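Side-chain contacts in LP1413 - SCCmec type IV-encoded DNA binding protein (PDB 6BTC), which binds single-stranded DNA and is encoded by a staphylococcal cassette chromosome element: residues A[10-13]-A[14-18]; A[26-30]-A[31-35]. All coordinates share one frame; numbering follows the deposited sequence.

Interaction 1: A[10-13]-A[14-18]; sequences KLYN and FIIAK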
ATOM      1  N   LYS A  10       9.047   8.127  -3.988  1.00 45.97           N
ATOM      2  CA  LYS A  10       8.018   9.117  -3.682  1.00 42.45           C
ATOM      3  C   LYS A  10       6.637   8.480  -3.684  1.00 34.45           C
ATOM      4  O   LYS A  10       5.842   8.704  -2.768  1.00 33.24           O
ATOM      5  CB  LYS A  10       8.074  10.276  -4.682  1.00 46.14           C
ATOM      6  CG  LYS A  10       9.219  11.258  -4.445  1.00 48.07           C
ATOM      7  CD  LYS A  10       9.182  12.420  -5.437  1.00 68.68           C
ATOM      8  CE  LYS A  10      10.391  13.338  -5.289  1.00 66.21           C
ATOM      9  NZ  LYS A  10      10.400  14.431  -6.303  1.00109.49           N
ATOM     10  N   LEU A  11       6.328   7.698  -4.715  1.00 27.40           N
ATOM     11  CA  LEU A  11       5.048   7.009  -4.753  1.00 32.67           C
ATOM     12  C   LEU A  11       4.906   6.036  -3.582  1.00 39.06           C
ATOM     13  O   LEU A  11       3.837   5.952  -2.967  1.00 32.68           O
ATOM     14  CB  LEU A  11       4.888   6.281  -6.088  1.00 33.10           C
ATOM     15  CG  LEU A  11       3.678   5.349  -6.191  1.00 33.25           C
ATOM     16  CD1 LEU A  11       2.386   6.115  -5.962  1.00 34.34           C
ATOM     17  CD2 LEU A  11       3.619   4.655  -7.526  1.00 30.82           C
ATOM     18  N   TYR A  12       5.976   5.297  -3.254  1.00 36.49           N
ATOM     19  CA  TYR A  12       5.920   4.344  -2.148  1.00 33.42           C
ATOM     20  C   TYR A  12       5.678   5.053  -0.818  1.00 33.37           C
ATOM     21  O   TYR A  12       4.816   4.644  -0.032  1.00 30.15           O
ATOM     22  CB  TYR A  12       7.210   3.520  -2.098  1.00 35.05           C
ATOM     23  CG  TYR A  12       7.370   2.694  -0.834  1.00 31.04           C
ATOM     24  CD1 TYR A  12       6.857   1.407  -0.744  1.00 33.66           C
ATOM     25  CD2 TYR A  12       8.035   3.213   0.267  1.00 36.53           C
ATOM     26  CE1 TYR A  12       7.007   0.656   0.416  1.00 32.80           C
ATOM     27  CE2 TYR A  12       8.187   2.481   1.430  1.00 38.73           C
ATOM     28  CZ  TYR A  12       7.672   1.204   1.502  1.00 37.82           C
ATOM     29  OH  TYR A  12       7.834   0.489   2.678  1.00 42.73           O
ATOM     30  N   ASN A  13       6.447   6.106  -0.532  1.00 28.66           N
ATOM     31  CA  ASN A  13       6.211   6.867   0.692  1.00 33.20           C
ATOM     32  C   ASN A  13       4.753   7.305   0.792  1.00 35.69           C
ATOM     33  O   ASN A  13       4.178   7.335   1.887  1.00 34.03           O
ATOM     34  CB  ASN A  13       7.125   8.089   0.759  1.00 36.37           C
ATOM     35  CG  ASN A  13       8.608   7.730   0.766  1.00 44.39           C
ATOM     36  OD1 ASN A  13       9.009   6.662   1.225  1.00 34.71           O
ATOM     37  ND2 ASN A  13       9.431   8.644   0.258  1.00 48.38           N
ATOM     38  N   PHE A  14       4.136   7.643  -0.344  1.00 31.81           N
ATOM     39  CA  PHE A  14       2.745   8.085  -0.330  1.00 34.55           C
ATOM     40  C   PHE A  14       1.811   6.921  -0.045  1.00 27.30           C
ATOM     41  O   PHE A  14       0.880   7.043   0.758  1.00 28.31           O
ATOM     42  CB  PHE A  14       2.365   8.732  -1.670  1.00 28.15           C
ATOM     43  CG  PHE A  14       0.874   8.897  -1.854  1.00 25.58           C
ATOM     44  CD1 PHE A  14       0.188   9.911  -1.205  1.00 33.24           C
ATOM     45  CD2 PHE A  14       0.161   8.028  -2.652  1.00 28.66           C
ATOM     46  CE1 PHE A  14      -1.186  10.052  -1.360  1.00 33.93           C
ATOM     47  CE2 PHE A  14      -1.217   8.166  -2.810  1.00 33.72           C
ATOM     48  CZ  PHE A  14      -1.883   9.184  -2.161  1.00 32.70           C
ATOM     49  N   ILE A  15       2.011   5.801  -0.738  1.00 25.52           N
ATOM     50  CA  ILE A  15       1.144   4.646  -0.558  1.00 29.94           C
ATOM     51  C   ILE A  15       1.155   4.206   0.898  1.00 30.17           C
ATOM     52  O   ILE A  15       0.106   3.908   1.480  1.00 28.95           O
ATOM     53  CB  ILE A  15       1.583   3.511  -1.498  1.00 29.04           C
ATOM     54  CG1 ILE A  15       1.390   3.916  -2.959  1.00 33.33           C
ATOM     55  CG2 ILE A  15       0.828   2.213  -1.187  1.00 33.28           C
ATOM     56  CD1 ILE A  15      -0.049   3.958  -3.432  1.00 29.71           C
ATOM     57  N   ILE A  16       2.338   4.175   1.511  1.00 27.23           N
ATOM     58  CA  ILE A  16       2.467   3.761   2.903  1.00 31.64           C
ATOM     59  C   ILE A  16       1.635   4.672   3.795  1.00 28.66           C
ATOM     60  O   ILE A  16       0.799   4.212   4.578  1.00 24.83           O
ATOM     61  CB  ILE A  16       3.949   3.769   3.329  1.00 27.68           C
ATOM     62  CG1 ILE A  16       4.750   2.714   2.560  1.00 34.29           C
ATOM     63  CG2 ILE A  16       4.092   3.566   4.832  1.00 31.87           C
ATOM     64  CD1 ILE A  16       4.262   1.282   2.745  1.00 38.67           C
ATOM     65  N   ALA A  17       1.882   5.977   3.704  1.00 24.17           N
ATOM     66  CA  ALA A  17       1.153   6.942   4.518  1.00 28.30           C
ATOM     67  C   ALA A  17      -0.348   6.824   4.285  1.00 30.68           C
ATOM     68  O   ALA A  17      -1.135   6.768   5.235  1.00 26.43           O
ATOM     69  CB  ALA A  17       1.646   8.351   4.196  1.00 28.59           C
ATOM     70  N   LYS A  18      -0.757   6.742   3.019  1.00 27.14           N
ATOM     71  CA  LYS A  18      -2.176   6.642   2.704  1.00 29.06           C
ATOM     72  C   LYS A  18      -2.793   5.365   3.280  1.00 32.97           C
ATOM     73  O   LYS A  18      -3.960   5.371   3.680  1.00 29.33           O
ATOM     74  CB  LYS A  18      -2.368   6.708   1.187  1.00 24.33           C
ATOM     75  CG  LYS A  18      -3.787   7.004   0.725  1.00 38.44           C
ATOM     76  CD  LYS A  18      -4.220   8.448   1.020  1.00 44.88           C
ATOM     77  CE  LYS A  18      -5.686   8.680   0.595  1.00 50.34           C
ATOM     78  NZ  LYS A  18      -6.210  10.044   0.935  1.00 48.64           N
TER

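Interaction 2: A[26-30]-A[31-35]; sequences STFTY and GELRK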
ATOM      1  N   SER A  26     -11.960  -0.222   7.277  1.00 19.68           N
ATOM      2  CA  SER A  26     -12.084  -0.017   5.838  1.00 23.14           C
ATOM      3  C   SER A  26     -11.252  -1.033   5.062  1.00 23.70           C
ATOM      4  O   SER A  26     -10.165  -1.436   5.487  1.00 20.22           O
ATOM      5  CB  SER A  26     -11.645   1.395   5.451  1.00 23.76           C
ATOM      6  OG  SER A  26     -10.317   1.635   5.834  1.00 32.30           O
ATOM      7  N   THR A  27     -11.781  -1.456   3.917  1.00 24.76           N
ATOM      8  CA  THR A  27     -11.056  -2.302   2.981  1.00 26.55           C
ATOM      9  C   THR A  27     -10.523  -1.475   1.817  1.00 28.89           C
ATOM     10  O   THR A  27     -11.088  -0.444   1.458  1.00 32.22           O
ATOM     11  CB  THR A  27     -11.940  -3.431   2.442  1.00 26.67           C
ATOM     12  OG1 THR A  27     -12.958  -2.906   1.580  1.00 31.07           O
ATOM     13  CG2 THR A  27     -12.586  -4.199   3.576  1.00 28.91           C
ATOM     14  N   PHE A  28      -9.415  -1.930   1.234  1.00 27.44           N
ATOM     15  CA  PHE A  28      -8.788  -1.204   0.138  1.00 29.26           C
ATOM     16  C   PHE A  28      -7.831  -2.122  -0.614  1.00 33.52           C
ATOM     17  O   PHE A  28      -7.359  -3.137  -0.085  1.00 29.94           O
ATOM     18  CB  PHE A  28      -8.044   0.029   0.646  1.00 28.61           C
ATOM     19  CG  PHE A  28      -6.897  -0.293   1.566  1.00 34.13           C
ATOM     20  CD1 PHE A  28      -7.114  -0.472   2.919  1.00 29.30           C
ATOM     21  CD2 PHE A  28      -5.608  -0.423   1.074  1.00 31.79           C
ATOM     22  CE1 PHE A  28      -6.073  -0.770   3.776  1.00 29.54           C
ATOM     23  CE2 PHE A  28      -4.560  -0.728   1.921  1.00 35.05           C
ATOM     24  CZ  PHE A  28      -4.790  -0.902   3.275  1.00 32.67           C
ATOM     25  N   THR A  29      -7.565  -1.748  -1.863  1.00 28.65           N
ATOM     26  CA  THR A  29      -6.535  -2.352  -2.701  1.00 32.14           C
ATOM     27  C   THR A  29      -5.426  -1.347  -2.985  1.00 32.67           C
ATOM     28  O   THR A  29      -5.561  -0.135  -2.768  1.00 31.55           O
ATOM     29  CB  THR A  29      -7.097  -2.827  -4.039  1.00 35.37           C
ATOM     30  OG1 THR A  29      -7.401  -1.686  -4.855  1.00 36.03           O
ATOM     31  CG2 THR A  29      -8.334  -3.670  -3.847  1.00 30.91           C
ATOM     32  N   TYR A  30      -4.314  -1.872  -3.497  1.00 33.01           N
ATOM     33  CA  TYR A  30      -3.207  -1.009  -3.889  1.00 33.15           C
ATOM     34  C   TYR A  30      -3.641  -0.007  -4.956  1.00 32.59           C
ATOM     35  O   TYR A  30      -3.284   1.175  -4.889  1.00 32.55           O
ATOM     36  CB  TYR A  30      -2.039  -1.851  -4.400  1.00 35.43           C
ATOM     37  CG  TYR A  30      -0.982  -1.025  -5.084  1.00 29.42           C
ATOM     38  CD1 TYR A  30      -0.147  -0.203  -4.348  1.00 31.55           C
ATOM     39  CD2 TYR A  30      -0.836  -1.047  -6.466  1.00 31.92           C
ATOM     40  CE1 TYR A  30       0.817   0.563  -4.955  1.00 29.83           C
ATOM     41  CE2 TYR A  30       0.129  -0.281  -7.092  1.00 33.36           C
ATOM     42  CZ  TYR A  30       0.950   0.521  -6.330  1.00 33.47           C
ATOM     43  OH  TYR A  30       1.909   1.289  -6.929  1.00 36.76           O
ATOM     44  N   GLY A  31      -4.395  -0.468  -5.958  1.00 29.50           N
ATOM     45  CA  GLY A  31      -4.798   0.407  -7.043  1.00 36.35           C
ATOM     46  C   GLY A  31      -5.714   1.529  -6.599  1.00 42.51           C
ATOM     47  O   GLY A  31      -5.677   2.623  -7.163  1.00 42.42           O
ATOM     48  N   GLU A  32      -6.550   1.282  -5.588  1.00 36.52           N
ATOM     49  CA  GLU A  32      -7.391   2.352  -5.066  1.00 31.87           C
ATOM     50  C   GLU A  32      -6.547   3.447  -4.433  1.00 39.60           C
ATOM     51  O   GLU A  32      -6.825   4.638  -4.617  1.00 38.43           O
ATOM     52  CB  GLU A  32      -8.395   1.788  -4.069  1.00 34.03           C
ATOM     53  CG  GLU A  32      -9.479   0.967  -4.748  1.00 32.34           C
ATOM     54  CD  GLU A  32     -10.341   0.201  -3.774  1.00 36.21           C
ATOM     55  OE1 GLU A  32     -10.042   0.223  -2.555  1.00 34.98           O
ATOM     56  OE2 GLU A  32     -11.320  -0.421  -4.235  1.00 32.51           O
ATOM     57  N   LEU A  33      -5.494   3.068  -3.708  1.00 35.63           N
ATOM     58  CA  LEU A  33      -4.618   4.072  -3.117  1.00 34.40           C
ATOM     59  C   LEU A  33      -3.769   4.744  -4.180  1.00 35.99           C
ATOM     60  O   LEU A  33      -3.495   5.945  -4.099  1.00 37.21           O
ATOM     61  CB  LEU A  33      -3.718   3.437  -2.061  1.00 35.78           C
ATOM     62  CG  LEU A  33      -4.381   2.669  -0.920  1.00 36.77           C
ATOM     63  CD1 LEU A  33      -3.317   2.157   0.026  1.00 35.80           C
ATOM     64  CD2 LEU A  33      -5.363   3.551  -0.189  1.00 35.30           C
ATOM     65  N   ARG A  34      -3.335   3.976  -5.179  1.00 36.12           N
ATOM     66  CA  ARG A  34      -2.456   4.506  -6.215  1.00 42.65           C
ATOM     67  C   ARG A  34      -3.149   5.601  -7.021  1.00 42.25           C
ATOM     68  O   ARG A  34      -2.535   6.620  -7.362  1.00 37.88           O
ATOM     69  CB  ARG A  34      -2.015   3.367  -7.133  1.00 44.50           C
ATOM     70  CG  ARG A  34      -0.945   3.735  -8.135  1.00 47.70           C
ATOM     71  CD  ARG A  34      -0.961   2.768  -9.310  1.00 50.56           C
ATOM     72  NE  ARG A  34      -2.040   3.072 -10.254  1.00 58.53           N
ATOM     73  CZ  ARG A  34      -3.070   2.276 -10.536  1.00 60.72           C
ATOM     74  NH1 ARG A  34      -3.205   1.083  -9.964  1.00 59.09           N
ATOM     75  NH2 ARG A  34      -3.975   2.680 -11.418  1.00 63.92           N
ATOM     76  N   LYS A  35      -4.431   5.405  -7.334  1.00 39.15           N
ATOM     77  CA  LYS A  35      -5.177   6.347  -8.155  1.00 44.23           C
ATOM     78  C   LYS A  35      -5.384   7.687  -7.473  1.00 43.94           C
ATOM     79  O   LYS A  35      -5.781   8.644  -8.141  1.00 46.61           O
ATOM     80  CB  LYS A  35      -6.523   5.739  -8.537  1.00 39.65           C
ATOM     81  CG  LYS A  35      -6.386   4.558  -9.489  1.00 49.03           C
ATOM     82  CD  LYS A  35      -7.734   4.001  -9.905  1.00 50.12           C
ATOM     83  CE  LYS A  35      -7.566   2.738 -10.733  1.00 54.84           C
ATOM     84  NZ  LYS A  35      -8.840   2.337 -11.395  1.00 62.03           N
TER
HETATM   85  O   HOH W   1     -12.407  -0.399  -1.164  1.00 35.43           O

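Interaction 1: A[10-13]-A[14-18]
The carbonyls of K10, L11, Y12 and N13 each accept a hydrogen bond from the amide four residues on, at F14, I15, I16 and A17, so the backbone is regular alpha-helix. The I16 N to Y12 O bond is 3.0 Å long.

The main side-chain contact is a CH-pi interaction between Y12 and I16. The first torsion of Y12 sets CG opposite the backbone N (chi1 169°), and the ring reaches forward, toward the next turn and I16. I16 CG1 then sits over one face of the ring, 3.6 Å from its centroid and somewhat toward the rim. I16 CD1 reaches further out and lies 3.7 Å from Y12 OH. The same ring also makes a cation-pi contact with R52, and W56 touches both Y12 and I16.

L11 and I15 pack on another side of the helix. Their side chains run alongside each other and point the same way, with L11 CD1 3.9 Å from I15 CG1. This pair is buried. L11 meets V49 and I15 meets F53, both on helix 43-59, and Y30 touches L11 and I15 alike. L11 CD1 also approaches F14 CD2, more loosely, at 4.4 Å. The F14 ring meets Y37, with the planes inclined at about 40°.

Y12-I16 and L11-I15 are i to i+4 pairs of an amphipathic helix; L11-F14 is i to i+3. L11 and I15 turn inward against helices 30-34 and 43-59. Y12 and I16 extend the packing against helix 43-59. Helix 6-21 is thus the first helix of a winged-helix domain, packed on the other two.

Interaction 2: A[26-30]-A[31-35]
T29 and E32 hold each other through two reciprocal hydrogen bonds at the start of helix 30-34. E32 N donates to T29 OG1 over 3.2 Å. In return, T29 N donates to E32 OE1, also over 3.2 Å, and comes from above the carboxylate plane rather than within it. The T29 hydroxyl lies between its own backbone N and carbonyl carbon (chi1 72°), and from there it faces the first turn. The two side chains cross at about a right angle, with T29 OG1 3.4 Å from E32 CG.

Other polar contacts fix the carboxylate. A water donates to both T27 O and E32 OE1, which ties the end of the E32 side chain to strand 27-28. E32 OE2 forms a salt bridge with K71, so charge pairing and the cap act on the same group. Backbone bonds continue the turn. T29 O receives weak bonds from E32 N and L33 N, and R34 N to Y30 O is a firmer bond of 2.8 Å.

Apolar packing flanks the cap. L33 CD1 meets F28 CD2 at 3.6 Å, joining strand to helix, and Q22 touches both residues. On another side, R34 lays its aliphatic part across the Y30 ring. R34 CB is over one face, toward the rim, and R34 CD is 3.9 Å from Y30 CE2. The chain bends at chi3 (78°), and the guanidinium plane ends up inclined 53° to the ring. Y30 OH makes a weak hydrogen bond to Q46 O.

The reciprocal bonds are those of a capping box, with T29 as N-cap. It starts the second helix of the winged-helix domain, straight after the first, short strand.

Overall arrangement
Interaction 1 comes first along the chain, in the middle of helix 6-21. Interaction 2 follows, from strand 27-28 into helix 30-34. Their centres are about 12 Å apart, and each is about 7 Å from the centre of the chain. They touch directly: I15 CD1 is 3.8 Å from Y30 CE1, and F14 CE2 is 3.4 Å from L33 O. Helix 43-59 contacts both. Strand 27-28 pairs with strand 74-79 at one edge of the antiparallel sheet. The two contacts thus help build the three-helix core of a winged-helix fold and tie it to the sheet. This fold is common in DNA-binding proteins, which is consistent with the protein's role.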